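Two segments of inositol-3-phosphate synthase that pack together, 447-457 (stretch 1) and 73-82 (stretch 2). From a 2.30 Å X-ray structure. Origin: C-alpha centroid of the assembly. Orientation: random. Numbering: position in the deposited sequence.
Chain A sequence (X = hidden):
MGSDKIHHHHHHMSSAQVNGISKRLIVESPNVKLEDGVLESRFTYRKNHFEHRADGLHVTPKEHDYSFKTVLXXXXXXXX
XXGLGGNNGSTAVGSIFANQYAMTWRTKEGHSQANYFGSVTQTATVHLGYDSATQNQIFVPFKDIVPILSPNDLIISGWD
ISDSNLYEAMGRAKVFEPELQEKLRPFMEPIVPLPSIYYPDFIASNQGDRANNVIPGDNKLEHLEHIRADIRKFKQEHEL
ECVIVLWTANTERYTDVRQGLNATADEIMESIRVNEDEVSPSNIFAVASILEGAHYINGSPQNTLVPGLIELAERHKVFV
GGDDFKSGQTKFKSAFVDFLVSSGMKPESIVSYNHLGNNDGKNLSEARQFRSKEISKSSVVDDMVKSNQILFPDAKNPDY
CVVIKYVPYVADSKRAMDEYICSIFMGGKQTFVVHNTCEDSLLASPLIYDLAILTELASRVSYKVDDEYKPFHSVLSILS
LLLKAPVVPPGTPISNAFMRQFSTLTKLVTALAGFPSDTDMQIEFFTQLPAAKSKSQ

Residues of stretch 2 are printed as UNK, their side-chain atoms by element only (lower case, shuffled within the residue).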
# COMPACT_ATOMS: atom_id res chain seq x y z
N LEU A 447 -7.80 13.78 -22.48
CA LEU A 447 -7.46 12.82 -23.54
C LEU A 447 -8.45 12.93 -24.68
O LEU A 447 -8.13 12.65 -25.84
CB LEU A 447 -7.44 11.38 -23.00
CG LEU A 447 -6.19 10.75 -22.38
CD1 LEU A 447 -5.51 11.63 -21.36
CD2 LEU A 447 -6.55 9.41 -21.73
N ILE A 448 -9.66 13.32 -24.36
CA ILE A 448 -10.60 13.59 -25.39
C ILE A 448 -10.10 14.82 -26.15
O ILE A 448 -10.16 14.84 -27.37
CB ILE A 448 -11.99 13.81 -24.83
CG1 ILE A 448 -12.61 12.47 -24.39
CG2 ILE A 448 -12.87 14.50 -25.92
CD1 ILE A 448 -13.83 12.61 -23.54
N TYR A 449 -9.58 15.84 -25.44
CA TYR A 449 -9.08 17.01 -26.15
C TYR A 449 -7.88 16.62 -26.99
O TYR A 449 -7.77 17.06 -28.11
CB TYR A 449 -8.71 18.20 -25.26
CG TYR A 449 -9.73 18.65 -24.27
CD1 TYR A 449 -11.08 18.68 -24.57
CD2 TYR A 449 -9.32 19.05 -23.00
CE1 TYR A 449 -12.01 19.13 -23.63
CE2 TYR A 449 -10.23 19.50 -22.06
CZ TYR A 449 -11.56 19.53 -22.38
OH TYR A 449 -12.44 19.90 -21.41
N ASP A 450 -7.00 15.75 -26.49
CA ASP A 450 -5.83 15.39 -27.28
C ASP A 450 -6.16 14.60 -28.53
O ASP A 450 -5.54 14.81 -29.60
CB ASP A 450 -4.82 14.61 -26.47
CG ASP A 450 -4.23 15.40 -25.30
OD1 ASP A 450 -3.95 16.61 -25.47
OD2 ASP A 450 -4.00 14.87 -24.18
N LEU A 451 -7.10 13.65 -28.41
CA LEU A 451 -7.44 12.83 -29.59
C LEU A 451 -8.01 13.73 -30.70
O LEU A 451 -7.58 13.69 -31.86
CB LEU A 451 -8.41 11.70 -29.21
CG LEU A 451 -7.90 10.57 -28.31
CD1 LEU A 451 -9.07 10.01 -27.51
CD2 LEU A 451 -7.19 9.47 -29.08
N ALA A 452 -8.96 14.58 -30.34
CA ALA A 452 -9.53 15.47 -31.32
C ALA A 452 -8.38 16.27 -31.95
O ALA A 452 -8.31 16.42 -33.18
CB ALA A 452 -10.57 16.40 -30.67
N ILE A 453 -7.45 16.73 -31.12
CA ILE A 453 -6.51 17.77 -31.53
C ILE A 453 -5.45 17.18 -32.45
O ILE A 453 -5.10 17.75 -33.48
CB ILE A 453 -5.96 18.52 -30.28
CG1 ILE A 453 -7.04 19.50 -29.77
CG2 ILE A 453 -4.65 19.26 -30.57
CD1 ILE A 453 -6.71 20.16 -28.46
N LEU A 454 -4.97 16.00 -32.11
CA LEU A 454 -4.01 15.34 -32.98
C LEU A 454 -4.64 14.90 -34.29
O LEU A 454 -3.94 14.80 -35.31
CB LEU A 454 -3.39 14.15 -32.25
CG LEU A 454 -2.55 14.61 -31.07
CD1 LEU A 454 -2.32 13.48 -30.13
CD2 LEU A 454 -1.23 15.30 -31.49
N THR A 455 -5.96 14.64 -34.28
CA THR A 455 -6.66 14.27 -35.51
C THR A 455 -6.74 15.42 -36.51
O THR A 455 -6.40 15.24 -37.68
CB THR A 455 -8.06 13.73 -35.22
OG1 THR A 455 -7.95 12.50 -34.48
CG2 THR A 455 -8.74 13.29 -36.52
N GLU A 456 -7.17 16.60 -36.05
CA GLU A 456 -7.23 17.79 -36.89
C GLU A 456 -5.85 18.13 -37.44
O GLU A 456 -5.73 18.57 -38.58
CB GLU A 456 -7.79 18.98 -36.12
CG GLU A 456 -8.23 20.15 -36.99
CD GLU A 456 -7.07 20.96 -37.54
OE1 GLU A 456 -6.13 21.23 -36.77
OE2 GLU A 456 -7.11 21.34 -38.74
N LEU A 457 -4.82 17.93 -36.62
CA LEU A 457 -3.46 18.17 -37.04
C LEU A 457 -3.11 17.19 -38.14
O LEU A 457 -2.62 17.59 -39.19
CB LEU A 457 -2.46 18.07 -35.88
CG LEU A 457 -1.00 17.88 -36.33
CD1 LEU A 457 -0.46 19.11 -37.10
CD2 LEU A 457 -0.09 17.49 -35.20
N UNK A 73 -2.37 26.83 -40.56
CA UNK A 73 -3.53 27.35 -39.84
C UNK A 73 -4.48 26.22 -39.50
O UNK A 73 -4.95 25.53 -40.41
c UNK A 73 -5.08 29.35 -39.70
c UNK A 73 -6.45 29.69 -40.28
c UNK A 73 -4.27 28.45 -40.62
c UNK A 73 -6.42 30.97 -41.10
n UNK A 73 -7.77 31.31 -41.68
N UNK A 74 -4.71 25.98 -38.21
CA UNK A 74 -5.69 24.99 -37.79
C UNK A 74 -7.07 25.35 -38.34
O UNK A 74 -7.44 26.52 -38.34
c UNK A 74 -5.64 25.06 -36.26
c UNK A 74 -4.22 25.52 -35.99
c UNK A 74 -4.02 26.57 -37.04
N UNK A 75 -7.78 24.33 -38.85
CA UNK A 75 -9.12 24.51 -39.40
C UNK A 75 -10.18 24.71 -38.30
O UNK A 75 -9.97 24.30 -37.14
c UNK A 75 -6.91 21.64 -43.91
c UNK A 75 -9.49 23.31 -40.26
c UNK A 75 -7.54 22.83 -41.83
n UNK A 75 -6.51 21.71 -45.15
n UNK A 75 -7.09 20.46 -43.34
n UNK A 75 -7.11 22.77 -43.23
c UNK A 75 -8.95 23.39 -41.68
N UNK A 76 -11.30 25.34 -38.67
CA UNK A 76 -12.42 25.54 -37.74
C UNK A 76 -13.04 24.19 -37.44
O UNK A 76 -13.47 23.49 -38.35
c UNK A 76 -14.42 27.00 -37.22
c UNK A 76 -16.45 28.31 -36.64
c UNK A 76 -15.59 27.80 -37.79
c UNK A 76 -13.47 26.49 -38.29
n UNK A 76 -17.73 28.90 -37.09
N UNK A 77 -13.10 23.83 -36.16
CA UNK A 77 -13.27 22.42 -35.78
C UNK A 77 -14.43 22.13 -34.83
O UNK A 77 -14.51 22.66 -33.74
o UNK A 77 -10.97 21.89 -36.25
c UNK A 77 -11.99 20.45 -34.75
c UNK A 77 -11.93 21.91 -35.19
N UNK A 78 -15.34 21.28 -35.28
CA UNK A 78 -16.44 20.83 -34.41
C UNK A 78 -16.16 19.43 -33.92
O UNK A 78 -15.64 18.60 -34.67
N UNK A 79 -16.51 19.18 -32.66
CA UNK A 79 -16.43 17.82 -32.06
C UNK A 79 -17.78 17.36 -31.57
O UNK A 79 -18.47 18.07 -30.79
c UNK A 79 -14.26 16.60 -28.94
c UNK A 79 -15.21 16.43 -30.10
c UNK A 79 -15.37 17.75 -30.92
c UNK A 79 -14.70 15.31 -30.98
N UNK A 80 -18.15 16.16 -32.02
CA UNK A 80 -19.41 15.56 -31.65
C UNK A 80 -19.21 14.33 -30.78
O UNK A 80 -18.65 13.31 -31.24
c UNK A 80 -20.20 15.13 -32.91
c UNK A 80 -22.05 16.70 -33.34
c UNK A 80 -20.88 15.58 -35.26
c UNK A 80 -20.74 16.17 -33.86
N UNK A 81 -19.73 14.38 -29.56
CA UNK A 81 -19.47 13.24 -28.66
C UNK A 81 -20.68 12.39 -28.54
O UNK A 81 -21.79 12.88 -28.33
c UNK A 81 -19.01 13.71 -27.28
c UNK A 81 -17.82 14.69 -27.24
c UNK A 81 -16.61 14.06 -27.89
c UNK A 81 -17.45 15.15 -25.85
N UNK A 82 -20.47 11.10 -28.66
CA UNK A 82 -21.53 10.16 -28.31
C UNK A 82 -21.39 9.86 -26.85
O UNK A 82 -20.29 9.51 -26.36
c UNK A 82 -22.81 8.14 -29.00
c UNK A 82 -21.51 8.90 -29.17
c UNK A 82 -21.27 9.28 -30.64

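Position 73 carries four carbons in an unbranched row ending in a nitrogen; the CA-to-CB bond points away from the helix, and no atom of the chain touches it. This is a lysine, Lys73. At position 74 three side-chain carbons close a ring onto the backbone nitrogen, and the ring comes close to the carboxylate of Glu456; only proline closes such a ring. The CB of Pro74 lies 3.9 Å from OE1 of Glu456.

Position 75 has three carbons and a nitrogen leading to a carbon that bears two further nitrogens, and both its backbone nitrogen and its CB meet the carboxylate of Glu456. The branched end is the guanidinium of an arginine. Its backbone makes the only hydrogen bond across the two stretches: N of Arg75 donates to OE2 of Glu456 at 3.1 Å, with a nearly straight N-H...O angle of 163°. The CB of Arg75 also comes within 3.4 Å of the same OE2, so the carboxylate meets the base of this residue. Position 76 again shows four carbons in a row capped by nitrogen, all four chi angles t; its CA-to-CB bond points away and the side chain stays clear of the helix: Lys76.

At position 77 one carbon carries an oxygen and a second carbon, and the oxygen touches the side chain of Glu456; the pattern is that of threonine. OG1 of Thr77 sits 3.3 Å from CG of Glu456, a packing contact with the aliphatic part of that side chain, while the hydroxyl donates a hydrogen bond to O of Arg75 (OG1 to O, 2.8 Å) that ties the start of the strand to the preceding loop. Position 78 has no side-chain atoms and is Gly78; it makes no contact with the helix.

Position 79 holds four carbons forked at the second, with chi1 t and chi2 p, and one branch end packs near Ile448 and Ala452. The fork beyond a single CB identifies leucine, and CD2 of Leu79 reaches CG2 of Ile448 at 3.9 Å and CB of Ala452 at 4.1 Å. Position 80 has the same forked four carbons, but they lie out of reach of the helix: Leu80. The fork recurs at position 81, now with chi1 m and chi2 t, and one branch end approaches Ile448; this is Leu81, its CD2 4.2 Å from CG2 of Ile448. Position 82, one carbon carrying two more, is Val82, also out of reach.

The contact follows the alternation of the strand, in which Thr77, Leu79 and Leu81 point toward the helix. They meet Ile448, Ala452 and Glu456, spaced four residues apart and therefore aligned along one helical face. The helix and strand axes make an angle of 135°, with Leu79 and Leu81 packing against Ile448 and Ala452, while Glu456 extends to the loop and accepts a hydrogen bond from the backbone N of Arg75. Apolar packing thus gives way to a polar anchor, burying 313 Å² in total.

Stretch 2 (73-82) KPRKTGLLLV
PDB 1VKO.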